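Local structure of cytochrome P450 (Novosphingobium aromaticivorans, 3OFT) at residues Thr99-Gly104 with Arg344-Gly349; Val111-Lys116 with Leu150-Val155; Asp188-Phe193 with Asp204-Ile209. The protein is a cytochrome P450, a largely helical haem protein that holds the iron of its buried protoporphyrin IX through a protein sulfur ligand. All blocks are in the same frame, centred on the assembly; numbering follows the deposited sequence.

Contact 1 (Thr99-Gly104 with Arg344-Gly349); sequences TPVMKG and RCVGAG. With HEM (protoporphyrin IX containing Fe), chain D.
The apolar part of this contact is V346 meeting two neighbours on helix 91-104, V101 and M102. M102 approaches with its CG methylene, which lies 3.4 Å from V346 CG1; this is tighter than usual carbon-carbon contact, so the two side chains are pressed together where they meet. Beyond CG the chain, bent at chi3 (89°), carries SD and CE away from V346, so CG alone does the touching. V101 directs its CB at the loop, and its CG1 comes within 3.8 Å of V346 CG2, the two valines crossing at about a right angle. The backbones are closest at the same place: the CA atoms of M102 and V346 are 5.5 Å apart.

V346 is also a porphyrin contact. Its CG2 sits between the backbone N and the carbonyl carbon (chi1 of CG1 -71°), which brings it to 3.5 Å from the ring methyl CMD of the haem. One isopropyl group thus touches both helix 91-104 and the cofactor: CG1 takes the methionine, while CG2 meets V101 on one hand and the haem methyl on the other.

Residues 344-349 belong to the cysteine-ligand loop of the P450 fold, the Cys-x-Gly end of the family signature, leading into the L helix. Metal coordination defines it: C345 SG binds the haem iron at 2.3 Å, and a water oxygen lies 2.4 Å from the iron on the opposite face of the porphyrin.

Hydrogen bonding shapes the backbone around the ligand. C345 to A348 form a type I turn, closed by A348 N to C345 O at 3.2 Å, and G347 is the N-cap of helix 348-365. R98, just before T99 on helix 91-104, gives its NH2 to both R344 O and the haem.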
loop_
_atom_site.group_PDB
_atom_site.type_symbol
_atom_site.label_atom_id
_atom_site.label_comp_id
_atom_site.label_asym_id
_atom_site.label_seq_id
_atom_site.Cartn_x
_atom_site.Cartn_y
_atom_site.Cartn_z
ATOM N N THR A 99 3.736 19.058 -0.735
ATOM C CA THR A 99 3.750 19.893 0.459
ATOM C C THR A 99 2.397 20.040 1.162
ATOM O O THR A 99 2.315 19.661 2.343
ATOM C CB THR A 99 4.519 21.213 0.224
ATOM O OG1 THR A 99 5.904 20.890 0.021
ATOM C CG2 THR A 99 4.373 22.176 1.429
ATOM N N PRO A 100 1.340 20.541 0.469
ATOM C CA PRO A 100 0.054 20.621 1.176
ATOM C C PRO A 100 -0.537 19.249 1.521
ATOM O O PRO A 100 -1.230 19.131 2.516
ATOM C CB PRO A 100 -0.863 21.371 0.203
ATOM C CG PRO A 100 -0.236 21.202 -1.150
ATOM C CD PRO A 100 1.253 21.178 -0.865
ATOM N N VAL A 101 -0.293 18.220 0.704
ATOM C CA VAL A 101 -0.845 16.890 1.036
ATOM C C VAL A 101 -0.234 16.359 2.351
ATOM O O VAL A 101 -0.957 15.858 3.206
ATOM C CB VAL A 101 -0.584 15.886 -0.113
ATOM C CG1 VAL A 101 -0.918 14.459 0.325
ATOM C CG2 VAL A 101 -1.404 16.304 -1.354
ATOM N N MET A 102 1.079 16.532 2.519
ATOM C CA MET A 102 1.791 16.031 3.725
ATOM C C MET A 102 1.318 16.801 4.930
ATOM O O MET A 102 1.184 16.235 6.010
ATOM C CB MET A 102 3.300 16.251 3.653
ATOM C CG MET A 102 4.104 15.319 2.848
ATOM S SD MET A 102 5.870 15.597 3.212
ATOM C CE MET A 102 6.139 14.494 4.611
ATOM N N LYS A 103 1.086 18.097 4.747
ATOM C CA LYS A 103 0.523 18.942 5.808
ATOM C C LYS A 103 -0.813 18.379 6.293
ATOM O O LYS A 103 -1.026 18.252 7.489
ATOM C CB LYS A 103 0.340 20.384 5.333
ATOM C CG LYS A 103 -0.142 21.336 6.428
ATOM C CD LYS A 103 -0.013 22.803 6.019
ATOM C CE LYS A 103 -0.360 23.705 7.219
ATOM N NZ LYS A 103 0.002 25.131 6.979
ATOM N N GLY A 104 -1.678 17.996 5.356
ATOM C CA GLY A 104 -2.962 17.384 5.668
ATOM C C GLY A 104 -2.859 16.134 6.517
ATOM O O GLY A 104 -3.723 15.915 7.389
ATOM N N ARG A 344 8.190 9.029 -0.626
ATOM C CA ARG A 344 7.840 8.127 0.518
ATOM C C ARG A 344 6.416 8.378 1.010
ATOM O O ARG A 344 6.001 9.530 1.214
ATOM C CB ARG A 344 8.875 8.205 1.689
ATOM C CG ARG A 344 8.610 7.128 2.794
ATOM C CD ARG A 344 9.769 6.957 3.813
ATOM N NE ARG A 344 9.420 5.897 4.769
ATOM C CZ ARG A 344 8.767 6.105 5.909
ATOM N NH1 ARG A 344 8.462 7.340 6.297
ATOM N NH2 ARG A 344 8.457 5.086 6.684
ATOM N N CYS A 345 5.647 7.303 1.231
ATOM C CA CYS A 345 4.208 7.438 1.554
ATOM C C CYS A 345 3.866 8.593 2.502
ATOM O O CYS A 345 4.310 8.587 3.660
ATOM C CB CYS A 345 3.680 6.142 2.199
ATOM S SG CYS A 345 1.956 6.107 2.363
ATOM N N VAL A 346 3.067 9.554 2.027
ATOM C CA VAL A 346 2.522 10.591 2.911
ATOM C C VAL A 346 1.616 10.018 3.974
ATOM O O VAL A 346 1.396 10.655 4.997
ATOM C CB VAL A 346 1.718 11.694 2.143
ATOM C CG1 VAL A 346 2.687 12.565 1.344
ATOM C CG2 VAL A 346 0.675 11.098 1.211
ATOM N N GLY A 347 1.016 8.856 3.699
ATOM C CA GLY A 347 0.146 8.242 4.711
ATOM C C GLY A 347 0.878 7.307 5.667
ATOM O O GLY A 347 0.220 6.492 6.319
ATOM N N ALA A 348 2.214 7.399 5.741
ATOM C CA ALA A 348 3.028 6.437 6.512
ATOM C C ALA A 348 2.622 6.503 7.971
ATOM O O ALA A 348 2.474 5.484 8.625
ATOM C CB ALA A 348 4.556 6.714 6.359
ATOM N N GLY A 349 2.472 7.718 8.482
ATOM C CA GLY A 349 1.993 7.896 9.838
ATOM C C GLY A 349 0.586 7.368 10.063
ATOM O O GLY A 349 0.309 6.691 11.063
HETATM C CHA HEM D . 3.061 6.655 -1.658
HETATM C CHB HEM D . 2.835 2.299 0.506
HETATM C CHC HEM D . -0.992 3.789 3.043
HETATM C CHD HEM D . -1.379 7.631 0.180
HETATM C C1A HEM D . 3.357 5.374 -1.227
HETATM C C2A HEM D . 4.525 4.626 -1.625
HETATM C C3A HEM D . 4.493 3.431 -1.048
HETATM C C4A HEM D . 3.255 3.353 -0.268
HETATM C CMA HEM D . 5.551 2.320 -1.264
HETATM C CAA HEM D . 5.669 5.154 -2.539
HETATM C CBA HEM D . 5.227 4.988 -3.976
HETATM C CGA HEM D . 6.319 5.374 -4.963
HETATM O O1A HEM D . 6.021 5.404 -6.198
HETATM O O2A HEM D . 7.500 5.659 -4.588
HETATM C C1B HEM D . 1.779 2.311 1.407
HETATM C C2B HEM D . 1.446 1.261 2.336
HETATM C C3B HEM D . 0.379 1.698 3.035
HETATM C C4B HEM D . 0.030 3.020 2.555
HETATM C CMB HEM D . 2.214 -0.068 2.452
HETATM C CAB HEM D . -0.456 1.036 4.135
HETATM C CBB HEM D . -0.244 -0.220 4.570
HETATM C C1C HEM D . -1.475 4.959 2.535
HETATM C C2C HEM D . -2.587 5.748 3.048
HETATM C C3C HEM D . -2.697 6.812 2.204
HETATM C C4C HEM D . -1.623 6.764 1.239
HETATM C CMC HEM D . -3.465 5.361 4.281
HETATM C CAC HEM D . -3.663 8.021 2.226
HETATM C CBC HEM D . -4.905 7.938 2.692
HETATM C C1D HEM D . -0.233 7.742 -0.536
HETATM C C2D HEM D . 0.044 8.828 -1.466
HETATM C C3D HEM D . 1.437 8.537 -1.992
HETATM C C4D HEM D . 1.866 7.304 -1.393
HETATM C CMD HEM D . -0.871 10.062 -1.792
HETATM C CAD HEM D . 2.188 9.438 -3.015
HETATM C CBD HEM D . 3.221 10.232 -2.197
HETATM C CGD HEM D . 4.085 10.971 -3.224
HETATM O O1D HEM D . 4.097 10.633 -4.425
HETATM O O2D HEM D . 4.829 11.885 -2.852
HETATM N NA HEM D . 2.604 4.568 -0.371
HETATM N NB HEM D . 0.920 3.370 1.616
HETATM N NC HEM D . -0.893 5.632 1.472
HETATM N ND HEM D . 0.843 6.861 -0.539
HETATM FE FE HEM D . 0.909 5.143 0.598
HETATM O O HOH W 1 -0.406 4.161 -1.141
#

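Contact 2 (Val111-Lys116 with Leu150-Val155); sequences VALEPK and LTLIDV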
loop_
_atom_site.group_PDB
_atom_site.type_symbol
_atom_site.label_atom_id
_atom_site.label_comp_id
_atom_site.label_asym_id
_atom_site.label_seq_id
_atom_site.Cartn_x
_atom_site.Cartn_y
_atom_site.Cartn_z
ATOM N N VAL A 111 -2.887 11.781 15.166
ATOM C CA VAL A 111 -3.181 11.587 16.578
ATOM C C VAL A 111 -4.621 11.996 16.922
ATOM O O VAL A 111 -5.297 11.253 17.639
ATOM C CB VAL A 111 -2.124 12.282 17.504
ATOM C CG1 VAL A 111 -2.634 12.348 18.983
ATOM C CG2 VAL A 111 -0.789 11.528 17.437
ATOM N N ALA A 112 -5.102 13.125 16.388
ATOM C CA ALA A 112 -6.458 13.599 16.656
ATOM C C ALA A 112 -7.521 12.625 16.128
ATOM O O ALA A 112 -8.599 12.539 16.682
ATOM C CB ALA A 112 -6.684 15.006 16.084
ATOM N N LEU A 113 -7.202 11.898 15.055
ATOM C CA LEU A 113 -8.144 10.974 14.408
ATOM C C LEU A 113 -8.185 9.590 15.059
ATOM O O LEU A 113 -9.071 8.796 14.757
ATOM C CB LEU A 113 -7.774 10.813 12.944
ATOM C CG LEU A 113 -8.353 11.869 12.015
ATOM C CD1 LEU A 113 -7.681 11.676 10.692
ATOM C CD2 LEU A 113 -9.849 11.678 11.887
ATOM N N GLU A 114 -7.232 9.316 15.938
ATOM C CA GLU A 114 -7.049 7.981 16.501
ATOM C C GLU A 114 -8.315 7.447 17.209
ATOM O O GLU A 114 -8.735 6.297 16.969
ATOM C CB GLU A 114 -5.814 7.958 17.421
ATOM C CG GLU A 114 -5.204 6.599 17.673
ATOM C CD GLU A 114 -3.962 6.648 18.601
ATOM O OE1 GLU A 114 -3.469 5.557 18.979
ATOM O OE2 GLU A 114 -3.465 7.760 18.946
ATOM N N PRO A 115 -8.938 8.256 18.079
ATOM C CA PRO A 115 -10.185 7.783 18.692
ATOM C C PRO A 115 -11.292 7.452 17.687
ATOM O O PRO A 115 -11.943 6.409 17.816
ATOM C CB PRO A 115 -10.610 8.977 19.554
ATOM C CG PRO A 115 -9.281 9.612 19.933
ATOM C CD PRO A 115 -8.520 9.561 18.651
ATOM N N LYS A 116 -11.512 8.314 16.703
ATOM C CA LYS A 116 -12.525 8.010 15.683
ATOM C C LYS A 116 -12.168 6.765 14.871
ATOM O O LYS A 116 -13.032 5.934 14.633
ATOM C CB LYS A 116 -12.795 9.183 14.731
ATOM C CG LYS A 116 -13.696 10.252 15.348
ATOM C CD LYS A 116 -14.206 11.244 14.296
ATOM C CE LYS A 116 -13.315 12.466 14.199
ATOM N NZ LYS A 116 -13.876 13.458 13.201
ATOM N N LEU A 150 -14.146 7.347 4.895
ATOM C CA LEU A 150 -15.348 8.158 5.151
ATOM C C LEU A 150 -15.216 8.975 6.438
ATOM O O LEU A 150 -15.720 10.126 6.543
ATOM C CB LEU A 150 -16.560 7.226 5.268
ATOM C CG LEU A 150 -17.415 6.902 4.042
ATOM C CD1 LEU A 150 -16.937 7.510 2.736
ATOM C CD2 LEU A 150 -17.789 5.439 3.926
ATOM N N THR A 151 -14.559 8.378 7.437
ATOM C CA THR A 151 -14.171 9.109 8.658
ATOM C C THR A 151 -13.154 10.219 8.399
ATOM O O THR A 151 -13.346 11.353 8.886
ATOM C CB THR A 151 -13.689 8.134 9.775
ATOM O OG1 THR A 151 -14.733 7.185 10.006
ATOM C CG2 THR A 151 -13.422 8.861 11.085
ATOM N N LEU A 152 -12.112 9.940 7.619
ATOM C CA LEU A 152 -11.078 10.957 7.325
ATOM C C LEU A 152 -11.632 12.219 6.640
ATOM O O LEU A 152 -11.187 13.326 6.938
ATOM C CB LEU A 152 -9.945 10.423 6.433
ATOM C CG LEU A 152 -9.116 9.175 6.768
ATOM C CD1 LEU A 152 -8.142 8.770 5.622
ATOM C CD2 LEU A 152 -8.389 9.295 8.092
ATOM N N ILE A 153 -12.583 12.057 5.736
ATOM C CA ILE A 153 -13.191 13.217 5.074
ATOM C C ILE A 153 -14.436 13.766 5.800
ATOM O O ILE A 153 -15.034 14.768 5.379
ATOM C CB ILE A 153 -13.429 12.965 3.583
ATOM C CG1 ILE A 153 -14.496 11.897 3.335
ATOM C CG2 ILE A 153 -12.107 12.590 2.925
ATOM C CD1 ILE A 153 -15.073 12.033 1.963
ATOM N N ASP A 154 -14.781 13.105 6.908
ATOM C CA ASP A 154 -15.899 13.464 7.767
ATOM C C ASP A 154 -17.257 13.569 7.030
ATOM O O ASP A 154 -17.921 14.609 7.081
ATOM C CB ASP A 154 -15.564 14.737 8.548
ATOM C CG ASP A 154 -16.478 14.940 9.761
ATOM O OD1 ASP A 154 -16.535 16.076 10.274
ATOM O OD2 ASP A 154 -17.156 13.967 10.177
ATOM N N VAL A 155 -17.681 12.491 6.366
ATOM C CA VAL A 155 -19.027 12.456 5.724
ATOM C C VAL A 155 -20.115 12.396 6.801
ATOM O O VAL A 155 -19.874 11.837 7.857
ATOM C CB VAL A 155 -19.229 11.240 4.784
ATOM C CG1 VAL A 155 -18.059 11.114 3.798
ATOM C CG2 VAL A 155 -19.401 9.956 5.598
#
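T151 meets K116 through its methyl group: T151 CG2 is 3.7 Å from K116 CB and 4.1 Å from K116 CD, so the branch lies against the root of the lysine chain rather than its charged end. With CG2 anti to the backbone N (chi1 of OG1 -56°), the hydroxyl is left beside that N, where T151 OG1 bonds to N147 O one turn back and weakly to R160 NH1.

L152 starts out pointing away from helix 107-128, but its end bends back. L152 CD2 reaches 3.6 Å from L113 CD1, methyl to methyl, with the two leucines crossing at about a right angle. L152 also touches L350 of helix 348-365, and its side chain is about 4 Å from the haem. These are the D, E and L helices of the P450 helical core, and the leucine pair joins the first two beside the third.

At D154 the helix ends in a Schellman motif: phi is positive (55°), and D154 N bonds to T151 O at 3.0 Å while V155 N bonds to L150 O at 3.1 Å. The turn leaves D154 OD2 at 4.5 Å from K116 NZ, beyond salt-bridge range.

The join therefore depends on methyl and methylene contacts, to which the opposite charges of K116 and D154, both solvent-exposed, probably add a mild electrostatic attraction.

Contact 3 (Asp188-Phe193 with Asp204-Ile209); sequences DYLWPF and DLFSRI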
loop_
_atom_site.group_PDB
_atom_site.type_symbol
_atom_site.label_atom_id
_atom_site.label_comp_id
_atom_site.label_asym_id
_atom_site.label_seq_id
_atom_site.Cartn_x
_atom_site.Cartn_y
_atom_site.Cartn_z
ATOM N N ASP A 188 -16.557 10.472 -9.864
ATOM C CA ASP A 188 -17.978 10.738 -9.619
ATOM C C ASP A 188 -18.342 10.492 -8.161
ATOM O O ASP A 188 -19.096 11.245 -7.590
ATOM C CB ASP A 188 -18.903 9.946 -10.552
ATOM C CG ASP A 188 -18.845 10.466 -11.999
ATOM O OD1 ASP A 188 -18.482 11.659 -12.170
ATOM O OD2 ASP A 188 -19.140 9.692 -12.936
ATOM N N TYR A 189 -17.800 9.437 -7.577
ATOM C CA TYR A 189 -17.928 9.194 -6.136
ATOM C C TYR A 189 -17.362 10.314 -5.244
ATOM O O TYR A 189 -17.986 10.713 -4.244
ATOM C CB TYR A 189 -17.161 7.930 -5.828
ATOM C CG TYR A 189 -17.232 7.462 -4.411
ATOM C CD1 TYR A 189 -16.084 7.428 -3.614
ATOM C CD2 TYR A 189 -18.432 7.018 -3.870
ATOM C CE1 TYR A 189 -16.130 6.943 -2.319
ATOM C CE2 TYR A 189 -18.490 6.527 -2.561
ATOM C CZ TYR A 189 -17.325 6.494 -1.797
ATOM O OH TYR A 189 -17.368 6.014 -0.515
ATOM N N LEU A 190 -16.170 10.790 -5.598
ATOM C CA LEU A 190 -15.471 11.816 -4.845
ATOM C C LEU A 190 -16.039 13.214 -5.085
ATOM O O LEU A 190 -15.943 14.075 -4.205
ATOM C CB LEU A 190 -13.959 11.816 -5.198
ATOM C CG LEU A 190 -13.219 10.537 -4.719
ATOM C CD1 LEU A 190 -11.790 10.535 -5.246
ATOM C CD2 LEU A 190 -13.249 10.349 -3.159
ATOM N N TRP A 191 -16.553 13.468 -6.289
ATOM C CA TRP A 191 -16.936 14.850 -6.607
ATOM C C TRP A 191 -17.853 15.546 -5.577
ATOM O O TRP A 191 -17.609 16.695 -5.227
ATOM C CB TRP A 191 -17.460 15.055 -8.054
ATOM C CG TRP A 191 -17.761 16.543 -8.234
ATOM C CD1 TRP A 191 -19.004 17.133 -8.341
ATOM C CD2 TRP A 191 -16.812 17.616 -8.191
ATOM N NE1 TRP A 191 -18.865 18.506 -8.398
ATOM C CE2 TRP A 191 -17.533 18.821 -8.316
ATOM C CE3 TRP A 191 -15.409 17.672 -8.084
ATOM C CZ2 TRP A 191 -16.910 20.054 -8.332
ATOM C CZ3 TRP A 191 -14.794 18.889 -8.108
ATOM C CH2 TRP A 191 -15.543 20.078 -8.222
ATOM N N PRO A 192 -18.905 14.860 -5.078
ATOM C CA PRO A 192 -19.735 15.636 -4.132
ATOM C C PRO A 192 -18.961 16.107 -2.884
ATOM O O PRO A 192 -19.207 17.215 -2.374
ATOM C CB PRO A 192 -20.872 14.678 -3.771
ATOM C CG PRO A 192 -20.926 13.676 -4.886
ATOM C CD PRO A 192 -19.507 13.551 -5.423
ATOM N N PHE A 193 -18.028 15.282 -2.396
ATOM C CA PHE A 193 -17.212 15.661 -1.238
ATOM C C PHE A 193 -16.304 16.860 -1.506
ATOM O O PHE A 193 -16.180 17.750 -0.657
ATOM C CB PHE A 193 -16.286 14.507 -0.768
ATOM C CG PHE A 193 -16.943 13.147 -0.711
ATOM C CD1 PHE A 193 -18.228 12.973 -0.175
ATOM C CD2 PHE A 193 -16.246 12.016 -1.176
ATOM C CE1 PHE A 193 -18.810 11.690 -0.124
ATOM C CE2 PHE A 193 -16.806 10.720 -1.083
ATOM C CZ PHE A 193 -18.104 10.567 -0.577
ATOM N N ASP A 204 -11.642 18.453 8.126
ATOM C CA ASP A 204 -11.311 17.100 7.683
ATOM C C ASP A 204 -10.108 17.071 6.735
ATOM O O ASP A 204 -9.606 18.112 6.319
ATOM C CB ASP A 204 -12.515 16.511 6.950
ATOM C CG ASP A 204 -12.821 17.276 5.680
ATOM O OD1 ASP A 204 -12.335 16.865 4.596
ATOM O OD2 ASP A 204 -13.472 18.336 5.765
ATOM N N LEU A 205 -9.689 15.853 6.350
ATOM C CA LEU A 205 -8.531 15.690 5.462
ATOM C C LEU A 205 -8.612 16.452 4.154
ATOM O O LEU A 205 -7.653 17.146 3.803
ATOM C CB LEU A 205 -8.266 14.213 5.161
ATOM C CG LEU A 205 -7.066 13.825 4.298
ATOM C CD1 LEU A 205 -5.737 14.431 4.823
ATOM C CD2 LEU A 205 -6.971 12.266 4.126
ATOM N N PHE A 206 -9.699 16.305 3.396
ATOM C CA PHE A 206 -9.766 16.975 2.091
ATOM C C PHE A 206 -9.729 18.490 2.280
ATOM O O PHE A 206 -8.997 19.197 1.577
ATOM C CB PHE A 206 -11.028 16.592 1.305
ATOM C CG PHE A 206 -10.941 15.272 0.548
ATOM C CD1 PHE A 206 -9.830 14.432 0.644
ATOM C CD2 PHE A 206 -12.014 14.886 -0.281
ATOM C CE1 PHE A 206 -9.782 13.194 -0.081
ATOM C CE2 PHE A 206 -11.994 13.645 -0.993
ATOM C CZ PHE A 206 -10.894 12.818 -0.894
ATOM N N SER A 207 -10.548 18.995 3.200
ATOM C CA SER A 207 -10.628 20.446 3.465
ATOM C C SER A 207 -9.279 21.059 3.761
ATOM O O SER A 207 -8.950 22.171 3.302
ATOM C CB SER A 207 -11.519 20.732 4.678
ATOM O OG SER A 207 -12.870 20.424 4.425
ATOM N N ARG A 208 -8.507 20.354 4.560
ATOM C CA ARG A 208 -7.245 20.881 4.984
ATOM C C ARG A 208 -6.187 20.917 3.893
ATOM O O ARG A 208 -5.357 21.814 3.860
ATOM C CB ARG A 208 -6.781 20.118 6.196
ATOM C CG ARG A 208 -7.379 20.809 7.453
ATOM C CD ARG A 208 -6.981 20.116 8.710
ATOM N NE ARG A 208 -7.110 18.709 8.426
ATOM C CZ ARG A 208 -6.094 17.902 8.248
ATOM N NH1 ARG A 208 -4.852 18.356 8.400
ATOM N NH2 ARG A 208 -6.346 16.641 7.919
ATOM N N ILE A 209 -6.231 19.962 2.980
ATOM C CA ILE A 209 -5.260 19.971 1.877
ATOM C C ILE A 209 -5.699 20.993 0.833
ATOM O O ILE A 209 -4.876 21.764 0.318
ATOM C CB ILE A 209 -5.155 18.582 1.190
ATOM C CG1 ILE A 209 -4.589 17.538 2.180
ATOM C CG2 ILE A 209 -4.243 18.698 -0.032
ATOM C CD1 ILE A 209 -4.598 16.084 1.668
#
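F206 projects from the short helix 205-210 toward L190 and F193 on helix 179-199; in the P450 fold these correspond to the H and G helices, joined by a short connection. The evidence for a buried aromatic contact comes from following F206 outward. Its CB points at the partner helix, and chi1 of -82° sets CG anti to the carbonyl carbon, carrying the ring across the gap between two backbones whose nearest CA atoms, those of F193 and F206, are 8.3 Å apart.

Beyond CG, the CD2 corner is the first to meet the other helix: F206 CD2 lies 4.3 Å from F193 CB, an oblique approach. Further out, F206 CE2 is 4.1 Å from L190 CD2, and at the tip F206 CZ stands at the same 4.1 Å from that methyl. Both distances place the methyl astride the CE2-CZ bond, near the plane of the ring, so L190 abuts an edge. The leucine and the phenylalanine cross at about a right angle.

L190 CD2 is shared, because it also lies in plane at the edge of the F193 ring. That ring in turn leans its CE2 over one face of Y189, 4.0 Å above the plane and offset toward the rim. Around this cluster, F206 also touches C228 of helix 221-252, I153 and R197.

The helix bearing F206 begins with D204 as its N-cap. R208 N bonds to D204 O in the first turn. S207 N donates to D204 OD1 at 3.1 Å, nearly straight at 171°, and reaches that oxygen from above the carboxylate plane, 48° out of it.

The three contacts lie on the haem's helical side, the F206 side chain of contact 3 about 8 Å from it. Along the chain, contact 1 closes a loop of 239 residues within which contact 2 and then contact 3 follow in series. Centres of contacts 1 and 2 are 16 Å apart without touching, although helices 91-104 and 107-128 are consecutive. Contact 3 lies 16 Å from contact 1 and 13 Å from contact 2, centre to centre, and touches both: R208 NH2 bonds to G104 O, while L205 N is 3.0 Å from L152 O, a probable hydrogen bond. Helix 205-210 thus bridges the helix packed against the cysteine-ligand loop and the end of helix 144-152.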